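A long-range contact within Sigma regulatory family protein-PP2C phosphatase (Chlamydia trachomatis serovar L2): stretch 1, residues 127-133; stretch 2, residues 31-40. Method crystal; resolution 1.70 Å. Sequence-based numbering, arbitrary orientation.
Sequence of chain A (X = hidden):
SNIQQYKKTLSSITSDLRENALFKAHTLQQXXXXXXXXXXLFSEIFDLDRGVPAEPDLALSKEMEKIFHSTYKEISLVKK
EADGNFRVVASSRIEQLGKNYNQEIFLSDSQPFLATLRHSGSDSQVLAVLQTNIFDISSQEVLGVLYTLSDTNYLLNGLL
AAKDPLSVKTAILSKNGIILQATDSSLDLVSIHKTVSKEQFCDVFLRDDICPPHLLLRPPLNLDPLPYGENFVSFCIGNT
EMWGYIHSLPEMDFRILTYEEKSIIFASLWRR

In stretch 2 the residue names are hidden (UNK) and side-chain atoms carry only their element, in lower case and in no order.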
# COMPACT_ATOMS: atom_id res chain seq x y z
N LEU A 127 -3.22 5.05 2.70
CA LEU A 127 -4.55 4.58 2.36
C LEU A 127 -4.49 3.23 1.67
O LEU A 127 -3.60 2.99 0.84
CB LEU A 127 -5.24 5.56 1.44
CG LEU A 127 -5.43 6.98 1.97
CD1 LEU A 127 -5.90 7.92 0.86
CD2 LEU A 127 -6.41 6.95 3.13
N ALA A 128 -5.43 2.37 2.01
CA ALA A 128 -5.71 1.19 1.21
C ALA A 128 -6.59 1.61 0.05
O ALA A 128 -7.71 2.08 0.26
CB ALA A 128 -6.42 0.15 2.06
N VAL A 129 -6.08 1.44 -1.15
CA VAL A 129 -6.77 1.80 -2.38
C VAL A 129 -7.26 0.50 -2.99
O VAL A 129 -6.45 -0.31 -3.44
CB VAL A 129 -5.84 2.54 -3.35
CG1 VAL A 129 -6.59 2.95 -4.60
CG2 VAL A 129 -5.21 3.76 -2.65
N LEU A 130 -8.57 0.32 -3.00
CA LEU A 130 -9.21 -0.87 -3.55
C LEU A 130 -10.03 -0.48 -4.77
O LEU A 130 -10.81 0.47 -4.72
CB LEU A 130 -10.09 -1.53 -2.51
CG LEU A 130 -9.37 -2.52 -1.61
CD1 LEU A 130 -8.26 -1.86 -0.79
CD2 LEU A 130 -10.35 -3.23 -0.69
N GLN A 131 -9.79 -1.17 -5.87
CA GLN A 131 -10.52 -0.96 -7.11
C GLN A 131 -11.07 -2.28 -7.58
O GLN A 131 -10.33 -3.26 -7.65
CB GLN A 131 -9.59 -0.35 -8.16
CG GLN A 131 -9.04 0.97 -7.68
CD GLN A 131 -8.10 1.67 -8.67
OE1 GLN A 131 -8.03 1.32 -9.85
NE2 GLN A 131 -7.41 2.69 -8.18
N THR A 132 -12.38 -2.30 -7.86
CA THR A 132 -13.08 -3.51 -8.25
C THR A 132 -13.91 -3.26 -9.51
O THR A 132 -14.70 -2.31 -9.55
CB THR A 132 -13.95 -3.99 -7.11
OG1 THR A 132 -13.12 -4.23 -5.97
CG2 THR A 132 -14.72 -5.27 -7.49
N ASN A 133 -13.75 -4.11 -10.52
CA ASN A 133 -14.46 -3.93 -11.77
C ASN A 133 -15.95 -4.27 -11.60
O ASN A 133 -16.32 -5.24 -10.93
CB ASN A 133 -13.84 -4.79 -12.88
CG ASN A 133 -12.73 -4.08 -13.59
OD1 ASN A 133 -12.78 -2.86 -13.80
ND2 ASN A 133 -11.73 -4.84 -14.00
N UNK A 31 -6.32 -8.59 5.82
CA UNK A 31 -7.05 -7.39 6.20
C UNK A 31 -7.22 -6.36 5.09
O UNK A 31 -8.19 -5.60 5.13
c UNK A 31 -6.42 -7.59 8.62
c UNK A 31 -6.36 -6.71 7.39
o UNK A 31 -4.99 -6.46 7.07
N UNK A 32 -6.32 -6.29 4.11
CA UNK A 32 -6.44 -5.26 3.07
C UNK A 32 -7.34 -5.65 1.90
O UNK A 32 -8.26 -4.88 1.55
c UNK A 32 -5.05 -4.85 2.57
c UNK A 32 -4.81 -2.96 4.28
c UNK A 32 -4.24 -4.22 3.71
c UNK A 32 -5.17 -3.88 1.39
N UNK A 33 -7.12 -6.80 1.21
CA UNK A 33 -7.81 -7.06 -0.07
C UNK A 33 -9.21 -7.65 0.11
O UNK A 33 -9.50 -8.78 -0.31
c UNK A 33 -6.17 -7.89 1.53
c UNK A 33 -6.83 -8.02 -0.76
c UNK A 33 -6.30 -8.86 0.37
N UNK A 34 -10.08 -6.85 0.72
CA UNK A 34 -11.47 -7.23 1.02
C UNK A 34 -12.45 -6.73 -0.05
O UNK A 34 -13.64 -6.51 0.25
c UNK A 34 -10.91 -8.74 3.58
c UNK A 34 -11.43 -6.64 4.87
c UNK A 34 -10.96 -7.21 3.54
c UNK A 34 -11.85 -6.70 2.39
N UNK A 35 -11.97 -6.64 -1.29
CA UNK A 35 -12.77 -6.16 -2.42
C UNK A 35 -14.09 -6.89 -2.54
O UNK A 35 -15.14 -6.26 -2.75
c UNK A 35 -10.65 -5.54 -3.64
o UNK A 35 -9.76 -5.87 -2.84
n UNK A 35 -10.52 -4.51 -4.49
c UNK A 35 -11.97 -6.30 -3.69
N UNK A 36 -14.07 -8.23 -2.47
CA UNK A 36 -15.30 -8.98 -2.68
C UNK A 36 -16.35 -8.58 -1.66
O UNK A 36 -17.53 -8.39 -2.01
c UNK A 36 -14.26 -10.90 -3.88
c UNK A 36 -15.01 -10.49 -2.62
c UNK A 36 -16.33 -11.27 -2.50
c UNK A 36 -13.97 -12.43 -3.92
N UNK A 37 -15.95 -8.49 -0.39
CA UNK A 37 -16.92 -8.20 0.67
C UNK A 37 -17.46 -6.78 0.54
O UNK A 37 -18.64 -6.54 0.79
o UNK A 37 -15.32 -10.17 3.34
o UNK A 37 -16.74 -10.72 1.76
c UNK A 37 -16.10 -9.87 2.40
c UNK A 37 -16.28 -8.41 2.05
N UNK A 38 -16.60 -5.82 0.15
CA UNK A 38 -17.04 -4.45 -0.05
C UNK A 38 -18.01 -4.34 -1.22
O UNK A 38 -19.04 -3.67 -1.11
c UNK A 38 -13.66 -2.87 0.90
c UNK A 38 -15.81 -3.54 -0.24
c UNK A 38 -16.25 -2.14 -0.64
c UNK A 38 -15.02 -3.48 1.07
N UNK A 39 -17.72 -5.02 -2.34
CA UNK A 39 -18.65 -4.98 -3.47
C UNK A 39 -19.98 -5.63 -3.10
O UNK A 39 -21.06 -5.12 -3.43
c UNK A 39 -19.29 -4.44 -6.50
c UNK A 39 -18.28 -6.64 -7.03
c UNK A 39 -18.04 -5.67 -4.70
c UNK A 39 -18.94 -5.81 -5.95
N UNK A 40 -19.91 -6.75 -2.40
CA UNK A 40 -21.13 -7.44 -2.00
C UNK A 40 -21.98 -6.58 -1.08
O UNK A 40 -23.22 -6.58 -1.19
c UNK A 40 -20.79 -8.76 -1.31
O HOH W 1 -14.80 -3.53 -3.97

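Position 31 has three side-chain atoms: a first carbon carrying one oxygen and one carbon. That fork of hydroxyl and methyl is threonine. Thr-31 stays out of reach of the strand.

Position 32 has four side-chain carbons, forked at the first, with one arm two carbons long. Its carbons lie against Ala-128 and Leu-130. This is isoleucine. The end of the long arm, Ile-32 CD1, lies 4.1 Å from Ala-128 CB. The short arm, Ile-32 CG2, is 4.3 Å from Leu-130 CD1. Both are apolar contacts.

Position 33 has three carbons that close a ring onto the backbone nitrogen. Only proline does this. Pro-33 points away from the strand.

Position 34 has four carbons, forked at the second, so it is leucine. Leu-34 is exposed and sits at the N-cap position. Its backbone N donates to Ile-32 O at 2.8 Å, and its own O accepts from the N of position 38 at 3.0 Å.

Position 35 has two carbons, the second carrying one oxygen and one nitrogen. Its side chain touches Leu-130, Gln-131 and Thr-132. This short amide is asparagine. Asn-35 points toward the strand, and its ND2 donates a hydrogen bond to Thr-132 OG1 at 3.0 Å, nearly straight at 161°. Asn-35 OD1 lies 3.5 Å from Leu-130 CD2 and has no polar partner in the model.

Position 36 has four carbons, forked at the first with one longer arm: isoleucine again. Ile-36 points away and is exposed.

Position 37 has two carbons, the second carrying two oxygens. This carboxylate is aspartate. Asp-37 does not reach the strand.

Position 38 has four carbons, forked at the first, with a two-carbon arm. It touches Leu-130. It is isoleucine. Ile-38 CD1 packs 3.7 Å from Leu-130 CD2.

Position 39 has four carbons, forked at the second, and touches Thr-132. The fork makes it leucine. Leu-39 CD2 approaches Thr-132 CG2 at 3.8 Å.

Position 40 has a single side-chain carbon, so it is alanine. Ala-40 is exposed and makes no contact.

The contact follows the alternation of the strand. Ala-128, Leu-130 and Thr-132 point toward stretch 2, while Val-129, Gln-131 and Asn-133 point away. Leu-130 is central: its side chain meets Ile-32, Asn-35 and Ile-38. The helix runs at 65° to the strand, and its side chains at 35, 38 and 39 point toward it. Thr-132 adds the polar link. Besides the direct bond from Asn-35, Thr-132 OG1 hydrogen-bonds the O of water 1 at 2.7 Å, and that water donates to Asn-35 O at 3.0 Å. The side chain of Asn-35 is thus tied to that hydroxyl directly, and its backbone through the water.

Stretch 2, residues 31-40: TIPLNIDILA
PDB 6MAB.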